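Local coordinates for protein ribose-5-phosphate isomerase RpiB (PDB 1O1X) that probably interconverts ribose 5-phosphate and ribulose 5-phosphate, as a tetrameric sugar-phosphate isomerase of the LacAB/RpiB family, at residues L97-D102 against V117-L122. Numbering follows the deposited sequence.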
loop_
_atom_site.group_PDB
_atom_site.type_symbol
_atom_site.label_atom_id
_atom_site.label_comp_id
_atom_site.label_asym_id
_atom_site.label_seq_id
_atom_site.Cartn_x
_atom_site.Cartn_y
_atom_site.Cartn_z
ATOM N N LEU A 97 -4.437 -8.681 -9.270
ATOM C CA LEU A 97 -4.715 -7.378 -8.657
ATOM C C LEU A 97 -3.393 -6.861 -8.055
ATOM O O LEU A 97 -2.878 -7.422 -7.067
ATOM C CB LEU A 97 -5.797 -7.558 -7.589
ATOM C CG LEU A 97 -6.214 -6.346 -6.761
ATOM C CD1 LEU A 97 -6.469 -5.160 -7.621
ATOM C CD2 LEU A 97 -7.422 -6.648 -5.854
ATOM N N CYS A 98 -2.827 -5.827 -8.658
ATOM C CA CYS A 98 -1.528 -5.304 -8.261
ATOM C C CYS A 98 -1.642 -3.861 -7.836
ATOM O O CYS A 98 -2.143 -3.012 -8.600
ATOM C CB CYS A 98 -0.547 -5.421 -9.428
ATOM S SG CYS A 98 -0.257 -7.117 -10.018
ATOM N N LEU A 99 -1.174 -3.575 -6.628
ATOM C CA LEU A 99 -1.249 -2.215 -6.079
ATOM C C LEU A 99 0.068 -1.458 -6.150
ATOM O O LEU A 99 0.134 -0.257 -5.866
ATOM C CB LEU A 99 -1.744 -2.251 -4.639
ATOM C CG LEU A 99 -3.233 -1.919 -4.523
ATOM C CD1 LEU A 99 -4.063 -2.984 -5.260
ATOM C CD2 LEU A 99 -3.631 -1.803 -3.036
ATOM N N PHE A 100 1.148 -2.172 -6.440
ATOM C CA PHE A 100 2.468 -1.542 -6.643
ATOM C C PHE A 100 3.327 -2.437 -7.593
ATOM O O PHE A 100 2.991 -3.624 -7.796
ATOM C CB PHE A 100 3.184 -1.169 -5.309
ATOM C CG PHE A 100 3.381 -2.329 -4.348
ATOM C CD1 PHE A 100 2.391 -2.674 -3.446
ATOM C CD2 PHE A 100 4.577 -3.051 -4.333
ATOM C CE1 PHE A 100 2.580 -3.740 -2.562
ATOM C CE2 PHE A 100 4.768 -4.077 -3.467
ATOM C CZ PHE A 100 3.773 -4.443 -2.601
ATOM N N PRO A 101 4.357 -1.866 -8.225
ATOM C CA PRO A 101 5.100 -2.575 -9.276
ATOM C C PRO A 101 5.661 -3.950 -8.943
ATOM O O PRO A 101 5.578 -4.841 -9.803
ATOM C CB PRO A 101 6.166 -1.569 -9.663
ATOM C CG PRO A 101 5.483 -0.233 -9.414
ATOM C CD PRO A 101 4.818 -0.461 -8.112
ATOM N N ASP A 102 6.199 -4.158 -7.754
ATOM C CA ASP A 102 6.673 -5.494 -7.380
ATOM C C ASP A 102 5.605 -6.555 -7.411
ATOM O O ASP A 102 5.905 -7.727 -7.687
ATOM C CB ASP A 102 7.338 -5.515 -6.023
ATOM C CG ASP A 102 8.658 -4.777 -6.030
ATOM O OD1 ASP A 102 8.619 -3.523 -5.944
ATOM O OD2 ASP A 102 9.751 -5.367 -6.181
ATOM N N VAL A 117 -5.001 -6.426 -13.057
ATOM C CA VAL A 117 -6.148 -5.754 -12.505
ATOM C C VAL A 117 -5.663 -4.582 -11.652
ATOM O O VAL A 117 -4.790 -4.745 -10.771
ATOM C CB VAL A 117 -7.031 -6.736 -11.648
ATOM C CG1 VAL A 117 -8.202 -5.996 -11.012
ATOM C CG2 VAL A 117 -7.495 -7.934 -12.473
ATOM N N LEU A 118 -6.278 -3.434 -11.870
ATOM C CA LEU A 118 -5.942 -2.216 -11.181
ATOM C C LEU A 118 -7.149 -1.617 -10.473
ATOM O O LEU A 118 -8.248 -1.633 -10.989
ATOM C CB LEU A 118 -5.421 -1.164 -12.168
ATOM C CG LEU A 118 -4.184 -1.512 -12.964
ATOM C CD1 LEU A 118 -3.971 -0.511 -14.092
ATOM C CD2 LEU A 118 -2.984 -1.556 -12.051
ATOM N N PRO A 119 -6.921 -1.063 -9.293
ATOM C CA PRO A 119 -7.958 -0.351 -8.557
ATOM C C PRO A 119 -8.086 1.141 -8.920
ATOM O O PRO A 119 -7.317 2.004 -8.423
ATOM C CB PRO A 119 -7.504 -0.485 -7.135
ATOM C CG PRO A 119 -6.056 -0.497 -7.217
ATOM C CD PRO A 119 -5.670 -1.121 -8.540
ATOM N N GLY A 120 -9.122 1.446 -9.680
ATOM C CA GLY A 120 -9.337 2.764 -10.261
ATOM C C GLY A 120 -9.589 3.893 -9.323
ATOM O O GLY A 120 -9.378 5.019 -9.683
ATOM N N ARG A 121 -10.051 3.626 -8.111
ATOM C CA ARG A 121 -10.229 4.667 -7.106
ATOM C C ARG A 121 -9.158 4.719 -6.039
ATOM O O ARG A 121 -9.198 5.606 -5.196
ATOM C CB ARG A 121 -11.548 4.457 -6.374
ATOM C CG ARG A 121 -12.745 4.451 -7.241
ATOM C CD ARG A 121 -12.960 5.687 -8.025
ATOM N NE ARG A 121 -14.391 5.943 -8.095
ATOM C CZ ARG A 121 -14.924 6.945 -8.747
ATOM N NH1 ARG A 121 -14.142 7.817 -9.402
ATOM N NH2 ARG A 121 -16.253 7.078 -8.740
ATOM N N LEU A 122 -8.266 3.737 -6.011
ATOM C CA LEU A 122 -7.319 3.591 -4.938
ATOM C C LEU A 122 -5.917 4.100 -5.307
ATOM O O LEU A 122 -5.231 4.626 -4.442
ATOM C CB LEU A 122 -7.216 2.151 -4.483
ATOM C CG LEU A 122 -8.480 1.472 -3.945
ATOM C CD1 LEU A 122 -8.084 0.088 -3.490
ATOM C CD2 LEU A 122 -9.171 2.230 -2.863
#
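Cys-98 and Val-117 share the one hydrogen bond of this contact, at the point where two neighbouring parallel strands, 95-97 and 115-117, run out of the sheet. Cys-98 N gives its hydrogen to Val-117 O over 3.1 Å, almost straight at 164°. The same oxygen takes a CA-H...O contact from Leu-97, whose CA lies 3.4 Å away, while a backbone bond also links Val-117 to Ala-96.

The side chains that meet across the contact are apolar. Leu-97 and Val-117 are bridged partners with their side chains on the same face of the sheet, CD1 against CG1 at 3.9 Å; Leu-97 CD1 also lies 4.2 Å from Pro-119 CD. On that face Leu-81 and Met-83 of helix 81-87 pack against the pair. Past the strand ends the proline ring takes over: Pro-119 CG sits 3.7 Å from Leu-99 CD1, with the two side chains crossing obliquely. Leu-99 is modelled in two conformers, so this approach, seen in one of them, is less certain. An alanine here lacks CG and CD and would probably leave a gap beside Leu-97 CD1 and Leu-99 where the ring now packs.

Between these groups lies the carbonyl of Cys-98, whose oxygen has Leu-118 CD2 at 3.8 Å and Pro-119 CD at 4.0 Å. It is buried and finds no hydrogen-bond partner in the model.

Met-103 of a neighbouring subunit packs on Leu-97, Leu-99 and Leu-122, which brings the contact to a subunit interface. The loop leads to Arg-121, predicted to bind D-ribulose 5-phosphate, as is Leu-81. One backbone bond thus closes the strand pairing at the C-terminal ends, and beyond it apolar packing joins the two segments.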